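Local coordinates for protein protocadherin gamma-B3 (Homo sapiens, PDB 5K8R) that probably mediates calcium-dependent adhesion between cells through antiparallel homodimers of its extracellular cadherin repeats and may help set up specific neuronal connections, at residues C72-E77 and V91-I96; L11-L16 and L55-I60; P32-R37 and M78-P83; P101-N106 and C194-R199. All blocks are in the same frame, centred on the assembly; numbering follows the deposited sequence.

Contact 1 of 4, residues C72-E77 and V91-I96; sequences CVLEFE and VLIQDI. With CA (calcium ion), chain D.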
loop_
_atom_site.group_PDB
_atom_site.type_symbol
_atom_site.label_atom_id
_atom_site.label_comp_id
_atom_site.label_asym_id
_atom_site.label_seq_id
_atom_site.Cartn_x
_atom_site.Cartn_y
_atom_site.Cartn_z
ATOM N N CYS A 72 -42.506 32.011 7.400
ATOM C CA CYS A 72 -42.008 33.339 7.051
ATOM C C CYS A 72 -43.116 34.349 7.309
ATOM O O CYS A 72 -44.099 34.399 6.562
ATOM C CB CYS A 72 -41.551 33.392 5.592
ATOM S SG CYS A 72 -40.382 34.720 5.237
ATOM N N VAL A 73 -42.961 35.150 8.360
ATOM C CA VAL A 73 -43.949 36.150 8.742
ATOM C C VAL A 73 -43.279 37.516 8.786
ATOM O O VAL A 73 -42.162 37.658 9.299
ATOM C CB VAL A 73 -44.609 35.816 10.096
ATOM C CG1 VAL A 73 -45.500 34.590 9.959
ATOM C CG2 VAL A 73 -43.554 35.590 11.170
ATOM N N LEU A 74 -43.957 38.514 8.230
ATOM C CA LEU A 74 -43.507 39.900 8.246
ATOM C C LEU A 74 -44.468 40.703 9.110
ATOM O O LEU A 74 -45.646 40.845 8.766
ATOM C CB LEU A 74 -43.443 40.478 6.832
ATOM C CG LEU A 74 -42.372 39.918 5.895
ATOM C CD1 LEU A 74 -42.515 40.515 4.505
ATOM C CD2 LEU A 74 -40.982 40.183 6.452
ATOM N N GLU A 75 -43.968 41.223 10.226
ATOM C CA GLU A 75 -44.779 41.960 11.184
ATOM C C GLU A 75 -44.455 43.444 11.091
ATOM O O GLU A 75 -43.282 43.830 11.133
ATOM C CB GLU A 75 -44.537 41.453 12.608
ATOM C CG GLU A 75 -44.625 39.941 12.745
ATOM C CD GLU A 75 -44.749 39.489 14.186
ATOM O OE1 GLU A 75 -44.521 40.315 15.094
ATOM O OE2 GLU A 75 -45.083 38.307 14.410
ATOM N N PHE A 76 -45.492 44.269 10.964
ATOM C CA PHE A 76 -45.316 45.713 10.926
ATOM C C PHE A 76 -46.531 46.371 11.568
ATOM O O PHE A 76 -47.485 45.701 11.975
ATOM C CB PHE A 76 -45.089 46.209 9.493
ATOM C CG PHE A 76 -46.181 45.829 8.533
ATOM C CD1 PHE A 76 -47.290 46.643 8.366
ATOM C CD2 PHE A 76 -46.094 44.663 7.791
ATOM C CE1 PHE A 76 -48.295 46.299 7.481
ATOM C CE2 PHE A 76 -47.096 44.312 6.904
ATOM C CZ PHE A 76 -48.197 45.132 6.749
ATOM N N GLU A 77 -46.488 47.697 11.655
ATOM C CA GLU A 77 -47.532 48.483 12.299
ATOM C C GLU A 77 -48.079 49.495 11.304
ATOM O O GLU A 77 -47.317 50.286 10.735
ATOM C CB GLU A 77 -46.991 49.197 13.541
ATOM C CG GLU A 77 -46.417 48.272 14.603
ATOM C CD GLU A 77 -47.484 47.664 15.493
ATOM O OE1 GLU A 77 -48.657 48.078 15.387
ATOM O OE2 GLU A 77 -47.148 46.773 16.302
ATOM N N VAL A 91 -48.029 39.445 7.904
ATOM C CA VAL A 91 -48.215 38.922 6.555
ATOM C C VAL A 91 -47.347 37.681 6.414
ATOM O O VAL A 91 -46.112 37.771 6.451
ATOM C CB VAL A 91 -47.866 39.958 5.478
ATOM C CG1 VAL A 91 -48.122 39.384 4.091
ATOM C CG2 VAL A 91 -48.663 41.236 5.687
ATOM N N LEU A 92 -47.991 36.537 6.206
ATOM C CA LEU A 92 -47.286 35.279 6.005
ATOM C C LEU A 92 -46.846 35.206 4.544
ATOM O O LEU A 92 -47.646 35.430 3.635
ATOM C CB LEU A 92 -48.186 34.093 6.350
ATOM C CG LEU A 92 -47.593 32.702 6.117
ATOM C CD1 LEU A 92 -46.379 32.479 7.007
ATOM C CD2 LEU A 92 -48.640 31.624 6.353
ATOM N N ILE A 93 -45.573 34.897 4.325
ATOM C CA ILE A 93 -45.009 34.815 2.983
ATOM C C ILE A 93 -44.867 33.341 2.625
ATOM O O ILE A 93 -43.988 32.645 3.145
ATOM C CB ILE A 93 -43.663 35.546 2.890
ATOM C CG1 ILE A 93 -43.836 37.024 3.245
ATOM C CG2 ILE A 93 -43.065 35.389 1.502
ATOM C CD1 ILE A 93 -44.864 37.741 2.398
ATOM N N GLN A 94 -45.731 32.867 1.733
ATOM C CA GLN A 94 -45.692 31.476 1.307
ATOM C C GLN A 94 -44.523 31.236 0.358
ATOM O O GLN A 94 -44.086 32.132 -0.370
ATOM C CB GLN A 94 -47.007 31.094 0.628
ATOM C CG GLN A 94 -48.234 31.296 1.504
ATOM C CD GLN A 94 -49.525 31.294 0.709
ATOM O OE1 GLN A 94 -49.516 31.457 -0.511
ATOM N NE2 GLN A 94 -50.645 31.111 1.401
ATOM N N ASP A 95 -44.018 30.006 0.370
ATOM C CA ASP A 95 -42.872 29.631 -0.445
ATOM C C ASP A 95 -43.326 29.064 -1.783
ATOM O O ASP A 95 -44.269 28.272 -1.849
ATOM C CB ASP A 95 -42.008 28.602 0.287
ATOM C CG ASP A 95 -40.784 28.190 -0.513
ATOM O OD1 ASP A 95 -40.097 29.077 -1.061
ATOM O OD2 ASP A 95 -40.511 26.973 -0.597
ATOM N N ILE A 96 -42.646 29.481 -2.851
ATOM C CA ILE A 96 -42.845 28.916 -4.177
ATOM C C ILE A 96 -41.552 28.234 -4.603
ATOM O O ILE A 96 -40.463 28.553 -4.120
ATOM C CB ILE A 96 -43.273 29.976 -5.213
ATOM C CG1 ILE A 96 -42.156 31.000 -5.430
ATOM C CG2 ILE A 96 -44.555 30.666 -4.771
ATOM C CD1 ILE A 96 -42.506 32.080 -6.437
HETATM CA CA CA D . -38.789 29.818 -2.949
HETATM O O HOH W 1 -44.116 30.129 5.209
#

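Contact 2 of 4, residues L11-L16 and L55-I60; sequences LDRGSL and LVSDRI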
loop_
_atom_site.group_PDB
_atom_site.type_symbol
_atom_site.label_atom_id
_atom_site.label_comp_id
_atom_site.label_asym_id
_atom_site.label_seq_id
_atom_site.Cartn_x
_atom_site.Cartn_y
_atom_site.Cartn_z
ATOM N N LEU A 11 -44.369 38.269 -5.761
ATOM C CA LEU A 11 -45.484 38.897 -6.452
ATOM C C LEU A 11 -45.040 40.206 -7.092
ATOM O O LEU A 11 -44.133 40.885 -6.603
ATOM C CB LEU A 11 -46.643 39.159 -5.490
ATOM C CG LEU A 11 -47.400 37.943 -4.956
ATOM C CD1 LEU A 11 -48.495 38.381 -3.995
ATOM C CD2 LEU A 11 -47.980 37.129 -6.101
ATOM N N ASP A 12 -45.690 40.556 -8.200
ATOM C CA ASP A 12 -45.382 41.806 -8.877
ATOM C C ASP A 12 -45.749 42.994 -7.993
ATOM O O ASP A 12 -46.579 42.899 -7.084
ATOM C CB ASP A 12 -46.123 41.896 -10.210
ATOM C CG ASP A 12 -45.582 40.931 -11.246
ATOM O OD1 ASP A 12 -44.433 40.466 -11.087
ATOM O OD2 ASP A 12 -46.302 40.642 -12.225
ATOM N N ARG A 13 -45.109 44.128 -8.268
ATOM C CA ARG A 13 -45.385 45.340 -7.511
ATOM C C ARG A 13 -46.808 45.814 -7.777
ATOM O O ARG A 13 -47.283 45.801 -8.915
ATOM C CB ARG A 13 -44.383 46.434 -7.877
ATOM C CG ARG A 13 -42.930 46.008 -7.742
ATOM C CD ARG A 13 -41.984 47.171 -7.985
ATOM N NE ARG A 13 -42.151 48.221 -6.985
ATOM C CZ ARG A 13 -41.400 49.315 -6.917
ATOM N NH1 ARG A 13 -41.625 50.217 -5.972
ATOM N NH2 ARG A 13 -40.422 49.508 -7.793
ATOM N N GLY A 14 -47.491 46.230 -6.713
ATOM C CA GLY A 14 -48.874 46.637 -6.808
ATOM C C GLY A 14 -49.882 45.527 -6.618
ATOM O O GLY A 14 -51.087 45.780 -6.744
ATOM N N SER A 15 -49.435 44.308 -6.327
ATOM C CA SER A 15 -50.356 43.207 -6.091
ATOM C C SER A 15 -51.115 43.422 -4.788
ATOM O O SER A 15 -50.544 43.845 -3.779
ATOM C CB SER A 15 -49.599 41.879 -6.047
ATOM O OG SER A 15 -48.951 41.621 -7.281
ATOM N N LEU A 16 -52.411 43.123 -4.815
ATOM C CA LEU A 16 -53.266 43.365 -3.660
ATOM C C LEU A 16 -52.943 42.380 -2.544
ATOM O O LEU A 16 -53.145 41.170 -2.696
ATOM C CB LEU A 16 -54.735 43.256 -4.060
ATOM C CG LEU A 16 -55.750 43.383 -2.921
ATOM C CD1 LEU A 16 -55.624 44.734 -2.240
ATOM C CD2 LEU A 16 -57.165 43.167 -3.428
ATOM N N LEU A 55 -50.792 46.858 -0.254
ATOM C CA LEU A 55 -50.268 46.423 -1.540
ATOM C C LEU A 55 -48.777 46.129 -1.431
ATOM O O LEU A 55 -48.080 46.639 -0.548
ATOM C CB LEU A 55 -50.492 47.483 -2.630
ATOM C CG LEU A 55 -51.899 48.047 -2.824
ATOM C CD1 LEU A 55 -51.887 49.134 -3.887
ATOM C CD2 LEU A 55 -52.875 46.948 -3.197
ATOM N N VAL A 56 -48.296 45.305 -2.364
ATOM C CA VAL A 56 -46.876 44.978 -2.440
ATOM C C VAL A 56 -46.112 46.167 -3.006
ATOM O O VAL A 56 -46.458 46.701 -4.068
ATOM C CB VAL A 56 -46.655 43.722 -3.297
ATOM C CG1 VAL A 56 -45.172 43.483 -3.516
ATOM C CG2 VAL A 56 -47.297 42.507 -2.644
ATOM N N SER A 57 -45.059 46.580 -2.303
ATOM C CA SER A 57 -44.276 47.745 -2.694
ATOM C C SER A 57 -42.950 47.396 -3.355
ATOM O O SER A 57 -42.462 48.171 -4.182
ATOM C CB SER A 57 -44.003 48.633 -1.476
ATOM O OG SER A 57 -43.199 49.747 -1.825
ATOM N N ASP A 58 -42.354 46.256 -3.010
ATOM C CA ASP A 58 -41.065 45.861 -3.561
ATOM C C ASP A 58 -41.024 44.340 -3.646
ATOM O O ASP A 58 -41.980 43.653 -3.277
ATOM C CB ASP A 58 -39.916 46.420 -2.713
ATOM C CG ASP A 58 -38.594 46.445 -3.456
ATOM O OD1 ASP A 58 -38.607 46.357 -4.701
ATOM O OD2 ASP A 58 -37.542 46.559 -2.793
ATOM N N ARG A 59 -39.907 43.816 -4.141
ATOM C CA ARG A 59 -39.757 42.375 -4.284
ATOM C C ARG A 59 -39.681 41.707 -2.917
ATOM O O ARG A 59 -38.881 42.102 -2.062
ATOM C CB ARG A 59 -38.510 42.046 -5.103
ATOM C CG ARG A 59 -38.222 40.557 -5.209
ATOM C CD ARG A 59 -37.124 40.273 -6.218
ATOM N NE ARG A 59 -36.855 38.843 -6.340
ATOM C CZ ARG A 59 -35.854 38.215 -5.733
ATOM N NH1 ARG A 59 -35.014 38.891 -4.960
ATOM N NH2 ARG A 59 -35.687 36.911 -5.902
ATOM N N ILE A 60 -40.519 40.693 -2.713
ATOM C CA ILE A 60 -40.527 39.932 -1.469
ATOM C C ILE A 60 -39.972 38.540 -1.742
ATOM O O ILE A 60 -40.708 37.630 -2.140
ATOM C CB ILE A 60 -41.941 39.864 -0.866
ATOM C CG1 ILE A 60 -42.481 41.275 -0.629
ATOM C CG2 ILE A 60 -41.935 39.072 0.434
ATOM C CD1 ILE A 60 -43.863 41.306 -0.021
HETATM O O HOH W 2 -43.113 40.393 -4.138
#

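Contact 3 of 4, residues P32-R37 and M78-P83; sequences PTRNLR and MVAEKP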
loop_
_atom_site.group_PDB
_atom_site.type_symbol
_atom_site.label_atom_id
_atom_site.label_comp_id
_atom_site.label_asym_id
_atom_site.label_seq_id
_atom_site.Cartn_x
_atom_site.Cartn_y
_atom_site.Cartn_z
ATOM N N PRO A 32 -59.460 59.619 4.296
ATOM C CA PRO A 32 -58.429 60.661 4.364
ATOM C C PRO A 32 -58.166 61.291 5.727
ATOM O O PRO A 32 -57.018 61.596 6.055
ATOM C CB PRO A 32 -59.014 61.656 3.365
ATOM C CG PRO A 32 -60.484 61.644 3.636
ATOM C CD PRO A 32 -60.816 60.387 4.397
ATOM N N THR A 33 -59.212 61.461 6.522
ATOM C CA THR A 33 -59.100 62.129 7.813
ATOM C C THR A 33 -58.205 61.320 8.745
ATOM O O THR A 33 -57.623 61.859 9.686
ATOM C CB THR A 33 -60.477 62.320 8.477
ATOM O OG1 THR A 33 -61.371 62.956 7.555
ATOM C CG2 THR A 33 -60.351 63.177 9.727
ATOM N N ARG A 34 -58.070 60.025 8.455
ATOM C CA ARG A 34 -57.274 59.107 9.252
ATOM C C ARG A 34 -55.848 58.933 8.794
ATOM O O ARG A 34 -54.970 58.735 9.582
ATOM C CB ARG A 34 -57.992 57.803 9.411
ATOM C CG ARG A 34 -59.345 58.023 10.013
ATOM C CD ARG A 34 -59.627 57.091 11.147
ATOM N NE ARG A 34 -58.668 57.260 12.203
ATOM C CZ ARG A 34 -58.655 56.517 13.282
ATOM N NH1 ARG A 34 -59.549 55.579 13.416
ATOM N NH2 ARG A 34 -57.772 56.724 14.223
ATOM N N ASN A 35 -55.636 59.019 7.507
ATOM C CA ASN A 35 -54.294 59.010 6.922
ATOM C C ASN A 35 -53.497 57.779 7.360
ATOM O O ASN A 35 -52.451 57.874 8.005
ATOM C CB ASN A 35 -53.554 60.304 7.271
ATOM C CG ASN A 35 -52.306 60.506 6.436
ATOM O OD1 ASN A 35 -52.183 59.963 5.338
ATOM N ND2 ASN A 35 -51.370 61.296 6.951
ATOM N N LEU A 36 -54.021 56.609 7.000
ATOM C CA LEU A 36 -53.347 55.359 7.322
ATOM C C LEU A 36 -51.990 55.299 6.636
ATOM O O LEU A 36 -51.827 55.776 5.509
ATOM C CB LEU A 36 -54.198 54.166 6.883
ATOM C CG LEU A 36 -55.688 54.173 7.223
ATOM C CD1 LEU A 36 -56.369 52.944 6.642
ATOM C CD2 LEU A 36 -55.892 54.238 8.721
ATOM N N ARG A 37 -51.008 54.709 7.316
ATOM C CA ARG A 37 -49.717 54.498 6.671
ATOM C C ARG A 37 -48.999 53.328 7.326
ATOM O O ARG A 37 -49.251 52.985 8.481
ATOM C CB ARG A 37 -48.848 55.762 6.714
ATOM C CG ARG A 37 -48.633 56.332 8.099
ATOM C CD ARG A 37 -47.950 57.687 8.031
ATOM N NE ARG A 37 -47.773 58.278 9.355
ATOM C CZ ARG A 37 -48.704 58.983 9.988
ATOM N NH1 ARG A 37 -49.886 59.183 9.421
ATOM N NH2 ARG A 37 -48.456 59.485 11.190
ATOM N N MET A 78 -49.392 49.465 11.089
ATOM C CA MET A 78 -50.074 50.507 10.335
ATOM C C MET A 78 -50.613 51.535 11.320
ATOM O O MET A 78 -51.421 51.198 12.193
ATOM C CB MET A 78 -51.213 49.933 9.492
ATOM C CG MET A 78 -51.906 50.981 8.629
ATOM S SD MET A 78 -53.597 50.558 8.165
ATOM C CE MET A 78 -54.443 50.786 9.725
ATOM N N VAL A 79 -50.156 52.775 11.184
ATOM C CA VAL A 79 -50.573 53.846 12.078
ATOM C C VAL A 79 -51.615 54.784 11.478
ATOM O O VAL A 79 -51.512 55.203 10.326
ATOM C CB VAL A 79 -49.367 54.683 12.550
ATOM C CG1 VAL A 79 -48.705 55.371 11.367
ATOM C CG2 VAL A 79 -49.805 55.702 13.591
ATOM N N ALA A 80 -52.617 55.104 12.289
ATOM C CA ALA A 80 -53.693 55.999 11.908
ATOM C C ALA A 80 -53.666 57.204 12.835
ATOM O O ALA A 80 -53.159 57.134 13.957
ATOM C CB ALA A 80 -55.061 55.310 11.985
ATOM N N GLU A 81 -54.215 58.316 12.358
ATOM C CA GLU A 81 -54.289 59.531 13.152
ATOM C C GLU A 81 -55.733 60.012 13.215
ATOM O O GLU A 81 -56.600 59.556 12.464
ATOM C CB GLU A 81 -53.369 60.628 12.600
ATOM C CG GLU A 81 -53.399 60.800 11.095
ATOM C CD GLU A 81 -52.432 61.865 10.618
ATOM O OE1 GLU A 81 -52.391 62.950 11.237
ATOM O OE2 GLU A 81 -51.705 61.615 9.635
ATOM N N LYS A 82 -55.972 60.945 14.133
ATOM C CA LYS A 82 -57.310 61.452 14.432
ATOM C C LYS A 82 -58.324 60.338 14.700
ATOM O O LYS A 82 -59.244 60.135 13.907
ATOM C CB LYS A 82 -57.807 62.341 13.288
ATOM C CG LYS A 82 -56.956 63.577 13.056
ATOM C CD LYS A 82 -57.502 64.418 11.916
ATOM C CE LYS A 82 -56.673 65.674 11.713
ATOM N NZ LYS A 82 -55.247 65.356 11.424
ATOM N N PRO A 83 -58.162 59.608 15.817
ATOM C CA PRO A 83 -57.064 59.698 16.786
ATOM C C PRO A 83 -55.879 58.809 16.407
ATOM O O PRO A 83 -56.026 57.916 15.573
ATOM C CB PRO A 83 -57.712 59.219 18.082
ATOM C CG PRO A 83 -58.709 58.216 17.626
ATOM C CD PRO A 83 -59.227 58.703 16.291
#

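Contact 4 of 4, residues P101-N106 and C194-R199; sequences PTFSQN and CTTQIR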
loop_
_atom_site.group_PDB
_atom_site.type_symbol
_atom_site.label_atom_id
_atom_site.label_comp_id
_atom_site.label_asym_id
_atom_site.label_seq_id
_atom_site.Cartn_x
_atom_site.Cartn_y
_atom_site.Cartn_z
ATOM N N PRO A 101 -32.473 22.689 -7.199
ATOM C CA PRO A 101 -31.411 22.123 -6.364
ATOM C C PRO A 101 -30.049 22.356 -6.997
ATOM O O PRO A 101 -29.928 22.695 -8.176
ATOM C CB PRO A 101 -31.755 20.631 -6.305
ATOM C CG PRO A 101 -32.577 20.387 -7.530
ATOM C CD PRO A 101 -33.360 21.650 -7.749
ATOM N N THR A 102 -29.007 22.171 -6.190
ATOM C CA THR A 102 -27.653 22.412 -6.663
ATOM C C THR A 102 -26.683 21.490 -5.941
ATOM O O THR A 102 -26.873 21.157 -4.768
ATOM C CB THR A 102 -27.237 23.876 -6.461
ATOM O OG1 THR A 102 -25.846 24.030 -6.766
ATOM C CG2 THR A 102 -27.489 24.315 -5.026
ATOM N N PHE A 103 -25.648 21.072 -6.662
ATOM C CA PHE A 103 -24.523 20.351 -6.091
ATOM C C PHE A 103 -23.328 21.287 -5.951
ATOM O O PHE A 103 -23.224 22.309 -6.633
ATOM C CB PHE A 103 -24.148 19.142 -6.952
ATOM C CG PHE A 103 -25.118 17.999 -6.852
ATOM C CD1 PHE A 103 -26.102 17.821 -7.809
ATOM C CD2 PHE A 103 -25.043 17.101 -5.799
ATOM C CE1 PHE A 103 -26.995 16.767 -7.719
ATOM C CE2 PHE A 103 -25.933 16.046 -5.703
ATOM C CZ PHE A 103 -26.910 15.879 -6.664
ATOM N N SER A 104 -22.417 20.921 -5.045
ATOM C CA SER A 104 -21.264 21.776 -4.776
ATOM C C SER A 104 -20.354 21.881 -5.994
ATOM O O SER A 104 -19.833 22.961 -6.296
ATOM C CB SER A 104 -20.487 21.245 -3.572
ATOM O OG SER A 104 -21.298 21.230 -2.411
ATOM N N GLN A 105 -20.151 20.775 -6.705
ATOM C CA GLN A 105 -19.305 20.765 -7.887
ATOM C C GLN A 105 -19.944 19.899 -8.961
ATOM O O GLN A 105 -20.674 18.949 -8.665
ATOM C CB GLN A 105 -17.891 20.261 -7.562
ATOM C CG GLN A 105 -17.853 18.933 -6.832
ATOM C CD GLN A 105 -16.450 18.548 -6.403
ATOM O OE1 GLN A 105 -15.507 19.322 -6.565
ATOM N NE2 GLN A 105 -16.306 17.348 -5.853
ATOM N N ASN A 106 -19.660 20.242 -10.219
ATOM C CA ASN A 106 -20.257 19.519 -11.337
ATOM C C ASN A 106 -19.686 18.112 -11.459
ATOM O O ASN A 106 -20.405 17.175 -11.822
ATOM C CB ASN A 106 -20.047 20.299 -12.634
ATOM C CG ASN A 106 -20.660 21.685 -12.587
ATOM O OD1 ASN A 106 -19.979 22.684 -12.813
ATOM N ND2 ASN A 106 -21.953 21.752 -12.292
ATOM N N CYS A 194 -31.227 19.053 -11.009
ATOM C CA CYS A 194 -29.846 19.356 -11.358
ATOM C C CYS A 194 -29.063 18.054 -11.415
ATOM O O CYS A 194 -29.464 17.040 -10.841
ATOM C CB CYS A 194 -29.203 20.325 -10.359
ATOM S SG CYS A 194 -28.932 19.622 -8.721
ATOM N N THR A 195 -27.934 18.091 -12.118
ATOM C CA THR A 195 -27.123 16.904 -12.336
ATOM C C THR A 195 -25.682 17.159 -11.922
ATOM O O THR A 195 -25.174 18.279 -12.017
ATOM C CB THR A 195 -27.158 16.458 -13.805
ATOM O OG1 THR A 195 -26.785 17.555 -14.649
ATOM C CG2 THR A 195 -28.550 15.976 -14.186
ATOM N N THR A 196 -25.032 16.095 -11.457
ATOM C CA THR A 196 -23.612 16.101 -11.148
ATOM C C THR A 196 -23.013 14.788 -11.626
ATOM O O THR A 196 -23.698 13.764 -11.687
ATOM C CB THR A 196 -23.347 16.295 -9.646
ATOM O OG1 THR A 196 -21.935 16.322 -9.404
ATOM C CG2 THR A 196 -23.975 15.167 -8.840
ATOM N N GLN A 197 -21.734 14.826 -11.979
ATOM C CA GLN A 197 -21.031 13.658 -12.487
ATOM C C GLN A 197 -20.054 13.145 -11.439
ATOM O O GLN A 197 -19.372 13.930 -10.773
ATOM C CB GLN A 197 -20.292 13.984 -13.787
ATOM C CG GLN A 197 -21.220 14.294 -14.953
ATOM C CD GLN A 197 -20.468 14.620 -16.227
ATOM O OE1 GLN A 197 -19.263 14.868 -16.205
ATOM N NE2 GLN A 197 -21.179 14.621 -17.349
ATOM N N ILE A 198 -19.999 11.826 -11.291
ATOM C CA ILE A 198 -19.147 11.171 -10.304
ATOM C C ILE A 198 -18.163 10.292 -11.059
ATOM O O ILE A 198 -18.560 9.299 -11.683
ATOM C CB ILE A 198 -19.959 10.347 -9.298
ATOM C CG1 ILE A 198 -21.014 11.222 -8.618
ATOM C CG2 ILE A 198 -19.039 9.715 -8.263
ATOM C CD1 ILE A 198 -21.960 10.449 -7.728
ATOM N N ARG A 199 -16.883 10.650 -11.009
ATOM C CA ARG A 199 -15.820 9.855 -11.618
ATOM C C ARG A 199 -15.225 8.962 -10.535
ATOM O O ARG A 199 -14.382 9.397 -9.746
ATOM C CB ARG A 199 -14.760 10.743 -12.261
ATOM C CG ARG A 199 -13.559 9.969 -12.792
ATOM C CD ARG A 199 -12.680 10.809 -13.712
ATOM N NE ARG A 199 -12.219 12.042 -13.081
ATOM C CZ ARG A 199 -12.697 13.250 -13.365
ATOM N NH1 ARG A 199 -13.653 13.389 -14.273
ATOM N NH2 ARG A 199 -12.218 14.318 -12.743
#

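Contact 1 of 4, residues C72-E77 and V91-I96
Cys72 O accepts the N-H of Ile93 in the shortest polar bond between the segments, 2.7 Å from Ile93 N and nearly straight at 174°; Leu92 CA also makes a CA-H...O contact with this oxygen. The bond lies toward the open end of the antiparallel beta hairpin of strands 73-80 and 85-94, the F and G strands of the first cadherin repeat. A direct return bond is replaced by a water that donates to Ile93 O and accepts weakly from Cys72 N. One step further, Val73 and Leu92 form a non-hydrogen-bonded pair. Leu74 and Val91 follow as a hydrogen-bonded pair, with Leu74 N 2.9 Å from Val91 O and Val91 N 2.9 Å from Leu74 O.

The faces differ. On one, Val73 CG1 rests against Leu92 CD1 at 3.7 Å. On the other, Leu74 CD1 slants across Ile93 CG1 at 3.9 Å, and Val91 CG2 meets the edge of the Phe76 ring, 3.7 Å from CE2. Phe76 CG sits between its own backbone N and carbonyl carbon (chi1 57°), which starts the ring on its way to Val91. Cys72 CB packs on Ile93 CB, while its sulfur is tied to Cys66 by a disulfide.

Past the strand end the chain enters a calcium site shared with Glu9, Glu63, Asp98 and Asp131. Ile96 O and Asp95 OD1 each lie 2.4 Å from the calcium ion, and Asp95 OD2 is hydrogen-bonded to Asn135 ND2.

Contact 2 of 4, residues L11-L16 and L55-I60
Gly14 and Ser15 bracket Val56 with two backbone bonds, Gly14 N to Val56 O (2.9 Å) and Val56 N to Ser15 O (3.0 Å), as a type II turn from Asp12 to Ser15 settles beside the end of strand 53-56. Gly14 holds the third position of the turn with a positive phi of 89°, where a side chain would jam against the preceding carbonyl.

Val56 points its side chain into the turn: CG1 lies near Asp12 O, and CG2 lies near the CB atoms of Ser15 and Leu11. Ser15 OG donates to Asp12 O at 2.7 Å, and Ser15 N donates to it from the same face of the carbonyl plane, so side chain and backbone close the turn together. Leu16 then pairs with Leu55 at the start of strand 16-19, an edge of the antiparallel sheet 16-19, 53-56 and 45-47, corresponding to strands B, E and D of the first cadherin repeat. Leu55 CD2 touches both CA and CD1 of Leu16, the latter at 3.7 Å.

Arg13 bends at chi3 (63°), bringing NE round to Ser57 O. NE and NH1 share that oxygen in two weak bonds, with Arg13 NE 2.8 Å from Ser57 O; Asp58 OD1, 4.6 Å from Arg13 NE and not in contact with it, may add a weak attraction. A water joins the other end, donating to Leu11 O at 2.7 Å and accepting from Ile60 N. Arg59 NE makes a salt bridge with Glu10, a calcium ligand.

Contact 3 of 4, residues P32-R37 and M78-P83
Leu36 fills the tight side of the contact: its CD2 presses on Ala80 CB at 3.5 Å and on Met78 CE at 3.9 Å. Ala21 and Phe26 also touch Leu36, and Phe87 backs Met78 and Ala80. Asn35, with positive phi, turns the chain out of helix 31-34, and Arg37 pairs with Val79 by two backbone bonds. Strand 37-39 thereby becomes the edge neighbour of strand 73-80, the C-F pairing of the first cadherin repeat.

Arg34 is also closely held. Its guanidinium lies between Ala80 CB over one face and Pro83 CD over the other, and Arg34 NE donates to Glu81 O at 3.1 Å (165°). A return bond runs from Glu81 N to Arg34 O.

The outer side is looser. Thr33 CG2 merely crosses Lys82 CD at 3.8 Å, and the ion pair of Lys82 NZ with Glu81 OE1 is long. A second subunit approaches here: its Glu322 accepts from Lys82 N, and its Leu338 packs on Val79.

Glu81 CG sits between its own backbone N and carbonyl carbon (chi1 44°), close beside Arg34 O. Glu81 OE2 is held from opposite faces of the carboxylate plane by Asn35 ND2 (2.7 Å) and Arg37 NH1 (3.0 Å, a salt bridge). Arg37 keeps Val79 CG1 over one guanidinium face. The buried Glu81 carboxylate is probably ionised, with Arg37 and, more distantly, Lys82 offsetting its charge.

Contact 4 of 4, residues P101-N106 and C194-R199
Phe103 and Thr196 carry the apolar part: the Thr196 CG2 methyl sits 3.4 Å from the centroid of the Phe103 ring and only 6° off its normal, a CH-pi contact over the middle of the face. The methyl occupies the place between the backbone N and carbonyl carbon of Thr196, with OG1 anti to N (chi1 -179°). Leu182 and Tyr140 also touch the Phe103 side chain.

Sulfur contacts come next. Cys194 SG approaches the same ring obliquely, 3.5 Å from Phe103 CD1, and also packs on Pro101 CB at 3.9 Å.

The polar contacts lie at the other end. Gln197 N donates to Asn106 O at 2.7 Å, almost straight (177°), while Thr196 OG1 lies 3.0 Å from both Gln105 O and Asn106 O.

Thr102 bonds through its backbone to Gln128, whereas strand 107-113 runs parallel to strand 193-203. This is consistent with the split first strand of cadherin repeats, here in the second repeat, and residues 101-106 span the switch.

No charged group takes part across this contact: the join rests on an aromatic face, a sulfur and a straight backbone bond, which may set where the parallel pairing begins.

How the contacts relate
From the N terminus, contact 2 opens first, and at 55-60 it closes the loop that begins at 11-16, joining strands 16-19 and 53-56. Contact 3 starts within that loop and ends beyond it, so the two cross. Contact 1 opens before contact 3 has closed and crosses it in turn; both use strand 73-80, contact 1 toward its start and contact 3 at its far end. Contacts 2 and 1 follow in series, yet meet in space at Ile60 CG2 and Ile93 CD1 (3.8 Å), where the loop after strand 53-56 packs on strand 85-94 of the other sheet. Contact 4 comes after the calcium-binding linker and closes a long loop within the second repeat.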